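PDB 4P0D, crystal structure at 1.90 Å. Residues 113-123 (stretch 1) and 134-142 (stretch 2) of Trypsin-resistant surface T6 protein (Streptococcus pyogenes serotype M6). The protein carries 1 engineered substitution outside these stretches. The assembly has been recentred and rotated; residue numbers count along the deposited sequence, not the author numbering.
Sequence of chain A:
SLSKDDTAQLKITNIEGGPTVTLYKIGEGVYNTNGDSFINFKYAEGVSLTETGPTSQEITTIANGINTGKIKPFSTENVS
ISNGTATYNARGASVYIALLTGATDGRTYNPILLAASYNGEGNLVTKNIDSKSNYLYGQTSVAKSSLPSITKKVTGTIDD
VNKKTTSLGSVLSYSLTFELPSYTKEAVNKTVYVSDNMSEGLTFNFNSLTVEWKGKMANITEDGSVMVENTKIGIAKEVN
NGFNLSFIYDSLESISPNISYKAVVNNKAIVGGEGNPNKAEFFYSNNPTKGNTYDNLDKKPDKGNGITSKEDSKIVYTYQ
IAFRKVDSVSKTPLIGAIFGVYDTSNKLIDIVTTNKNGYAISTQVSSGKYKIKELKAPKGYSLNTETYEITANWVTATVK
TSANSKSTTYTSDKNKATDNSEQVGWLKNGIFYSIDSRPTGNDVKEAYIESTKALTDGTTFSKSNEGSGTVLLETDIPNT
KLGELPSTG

Stretch 1 113-123: LLAASYNGEGN
Stretch 2 134-142: NYLYGQTSV

The two stretches run antiparallel. Strand 113-116 and strand 139-142 have axes 167° apart, 7.1 Å at closest approach. Ala116 faces Gly138 (CA to CA 4.8 Å), Ser117 faces Tyr137 (5.2 Å between CA atoms) and Tyr118 faces Leu136 (4.6 Å between CA atoms). Together they bury 669 Å².

Asn134 lies at the margin. Its N donates to water 3 (3.2 Å from the water O). The same water donates to Tyr118 O (2.8 Å) and to Tyr135 O (2.6 Å), so it ties the backbones together here.

Tyr135 (phi/psi -108/133, chi1 t) points its CB away from stretch 1. Its carbonyl O meets the edge of the Tyr118 ring, 3.5 Å from CD1.

Leu136 (-87/112, chi1 t, chi2 p) is buried. Its CD1 sits over one face of the Tyr118 ring, 3.8 Å from the centroid, and 4.1 Å from Ala116 CB. The Tyr118 side chain (chi1 -66°, chi2 -70°) brings CE1 to 3.6 Å from Leu136 CB. The small methyl of Ala116 and the flat ring make an apolar site that suits a branched leucine.

Tyr137 (-81/140) forms the single bridge with Ser117 (-142/144). Tyr137 N donates to Ser117 O (2.7 Å), and Ser117 N donates to Tyr137 O (3.0 Å). Ala116 CA adds a CA-H...O contact to Tyr137 O at 3.2 Å. The Tyr137 CB points toward stretch 1; with chi1 -64° and chi2 86°, one ring face lies against Gly120 CA, 3.8 Å from the centroid. Gly120 (107/156) begins a type II turn closed by Asn123 N to Gly120 O (2.9 Å). A CB at these angles would jam against the preceding carbonyl. Ser117 OG, with chi1 t, braces this loop: it accepts from Asn119 N (3.0 Å) and donates to Asn123 O (2.6 Å).

Gly138 (-86/-162) has no side chain. Water 2 lies 2.8 Å from Gly138 O, 2.6 Å from Ala115 O and 2.8 Å from Gly122 N, whose proton it accepts.

Gln139 (-155/141, chi1 t, chi2 t, chi3 -1°) extends toward stretch 1. Its OE1 accepts from Ala115 N at 2.8 Å, so a side chain takes the place of a backbone partner. OE1 is also 3.5 Å from Gly122 CA. Gly122 has phi 73°, and a CB there would clash with Gln139 NE2.

Thr140 points away. Ser141 (chi1 m) points toward stretch 1, with OG 3.1 Å from Leu114 CD2. Water 1 links Ser141 OG (2.7 Å) to Leu113 O (3.0 Å). Val142 is out of reach.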

# COMPACT_ATOMS: atom_id res chain seq x y z
N LEU A 113 2.89 29.65 18.68
CA LEU A 113 3.52 30.74 19.42
C LEU A 113 2.73 31.04 20.69
O LEU A 113 1.55 31.38 20.63
CB LEU A 113 3.60 32.00 18.58
CG LEU A 113 4.12 33.25 19.30
CD1 LEU A 113 5.62 33.19 19.47
CD2 LEU A 113 3.71 34.48 18.51
N LEU A 114 3.41 30.96 21.83
CA LEU A 114 2.80 31.27 23.11
C LEU A 114 3.63 32.33 23.83
O LEU A 114 4.86 32.32 23.78
CB LEU A 114 2.70 30.03 23.99
CG LEU A 114 1.76 28.94 23.46
CD1 LEU A 114 2.03 27.63 24.18
CD2 LEU A 114 0.29 29.31 23.60
N ALA A 115 2.95 33.22 24.53
CA ALA A 115 3.64 34.27 25.27
C ALA A 115 2.91 34.58 26.56
O ALA A 115 1.68 34.59 26.58
CB ALA A 115 3.73 35.53 24.42
N ALA A 116 3.66 34.80 27.65
CA ALA A 116 3.11 35.42 28.86
C ALA A 116 3.45 36.91 28.82
O ALA A 116 4.62 37.28 28.63
CB ALA A 116 3.64 34.77 30.11
N SER A 117 2.42 37.75 28.97
CA SER A 117 2.54 39.19 28.70
C SER A 117 1.77 40.08 29.67
O SER A 117 0.67 39.72 30.10
CB SER A 117 2.02 39.49 27.29
OG SER A 117 2.06 40.88 27.04
N TYR A 118 2.33 41.24 30.00
CA TYR A 118 1.66 42.23 30.83
C TYR A 118 0.73 43.12 30.03
O TYR A 118 0.03 43.94 30.62
CB TYR A 118 2.69 43.12 31.56
CG TYR A 118 3.53 42.37 32.56
CD1 TYR A 118 2.96 41.89 33.74
CD2 TYR A 118 4.87 42.17 32.34
CE1 TYR A 118 3.72 41.20 34.67
CE2 TYR A 118 5.64 41.48 33.26
CZ TYR A 118 5.05 40.98 34.43
OH TYR A 118 5.80 40.28 35.34
N ASN A 119 0.70 42.97 28.71
CA ASN A 119 -0.08 43.86 27.85
C ASN A 119 -1.26 43.19 27.17
O ASN A 119 -1.69 43.63 26.10
CB ASN A 119 0.83 44.47 26.77
CG ASN A 119 0.32 45.79 26.23
OD1 ASN A 119 -0.52 46.45 26.84
ND2 ASN A 119 0.84 46.19 25.08
N GLY A 120 -1.77 42.12 27.78
CA GLY A 120 -2.90 41.36 27.22
C GLY A 120 -2.48 40.01 26.66
O GLY A 120 -1.32 39.83 26.28
N GLU A 121 -3.42 39.07 26.61
CA GLU A 121 -3.11 37.71 26.17
C GLU A 121 -2.32 37.72 24.87
O GLU A 121 -2.78 38.25 23.88
CB GLU A 121 -4.39 36.87 26.00
N GLY A 122 -1.11 37.17 24.91
CA GLY A 122 -0.27 37.01 23.72
C GLY A 122 0.36 38.26 23.15
O GLY A 122 1.09 38.19 22.16
N ASN A 123 0.13 39.41 23.78
CA ASN A 123 0.49 40.70 23.21
C ASN A 123 1.99 40.98 23.33
O ASN A 123 2.50 41.10 24.44
CB ASN A 123 -0.29 41.81 23.91
CG ASN A 123 -0.30 43.13 23.14
OD1 ASN A 123 0.48 43.34 22.20
ND2 ASN A 123 -1.19 44.02 23.54
N ASN A 134 0.07 45.67 35.57
CA ASN A 134 0.12 44.99 36.87
C ASN A 134 0.16 43.46 36.75
O ASN A 134 0.94 42.78 37.40
CB ASN A 134 -1.08 45.39 37.73
N TYR A 135 -0.70 42.92 35.89
CA TYR A 135 -1.02 41.51 35.92
C TYR A 135 -0.41 40.77 34.72
O TYR A 135 -0.50 41.23 33.60
CB TYR A 135 -2.55 41.39 35.92
CG TYR A 135 -3.09 40.00 35.70
CD1 TYR A 135 -3.30 39.14 36.78
CD2 TYR A 135 -3.40 39.56 34.43
CE1 TYR A 135 -3.80 37.86 36.58
CE2 TYR A 135 -3.90 38.29 34.22
CZ TYR A 135 -4.10 37.44 35.29
OH TYR A 135 -4.59 36.18 35.06
N LEU A 136 0.22 39.62 34.97
CA LEU A 136 0.85 38.85 33.88
C LEU A 136 -0.18 37.91 33.25
O LEU A 136 -0.61 36.96 33.89
CB LEU A 136 2.06 38.06 34.38
CG LEU A 136 2.85 37.24 33.35
CD1 LEU A 136 3.67 38.12 32.41
CD2 LEU A 136 3.76 36.27 34.07
N TYR A 137 -0.55 38.17 32.00
CA TYR A 137 -1.53 37.33 31.31
C TYR A 137 -0.86 36.07 30.74
O TYR A 137 0.25 36.13 30.21
CB TYR A 137 -2.17 38.08 30.15
CG TYR A 137 -3.01 39.29 30.53
CD1 TYR A 137 -2.42 40.54 30.71
CD2 TYR A 137 -4.39 39.18 30.65
CE1 TYR A 137 -3.19 41.65 31.03
CE2 TYR A 137 -5.17 40.28 30.97
CZ TYR A 137 -4.55 41.51 31.16
OH TYR A 137 -5.31 42.60 31.48
N GLY A 138 -1.56 34.95 30.83
CA GLY A 138 -1.19 33.74 30.12
C GLY A 138 -1.76 33.72 28.70
O GLY A 138 -2.16 34.75 28.13
N GLN A 139 -1.79 32.53 28.12
CA GLN A 139 -2.30 32.37 26.77
C GLN A 139 -2.77 30.95 26.61
O GLN A 139 -2.16 30.03 27.11
CB GLN A 139 -1.22 32.70 25.72
CG GLN A 139 -1.80 32.87 24.32
CD GLN A 139 -0.80 33.32 23.26
OE1 GLN A 139 0.38 33.54 23.53
NE2 GLN A 139 -1.29 33.45 22.02
N THR A 140 -3.88 30.79 25.90
CA THR A 140 -4.40 29.48 25.50
C THR A 140 -4.49 29.45 23.99
O THR A 140 -5.06 30.37 23.38
CB THR A 140 -5.78 29.25 26.11
OG1 THR A 140 -5.70 29.44 27.53
CG2 THR A 140 -6.29 27.84 25.80
N SER A 141 -3.93 28.41 23.38
CA SER A 141 -4.00 28.22 21.93
C SER A 141 -4.56 26.85 21.58
O SER A 141 -4.23 25.87 22.22
CB SER A 141 -2.63 28.39 21.29
OG SER A 141 -2.10 29.64 21.65
N VAL A 142 -5.39 26.80 20.55
CA VAL A 142 -5.92 25.54 20.01
C VAL A 142 -4.92 24.94 19.01
O VAL A 142 -4.58 25.56 17.98
CB VAL A 142 -7.28 25.79 19.34
CG1 VAL A 142 -7.86 24.49 18.78
CG2 VAL A 142 -8.24 26.41 20.36
O HOH W 1 -1.13 30.94 19.43
O HOH W 2 -0.05 36.42 27.35
O HOH W 3 -1.04 43.76 33.22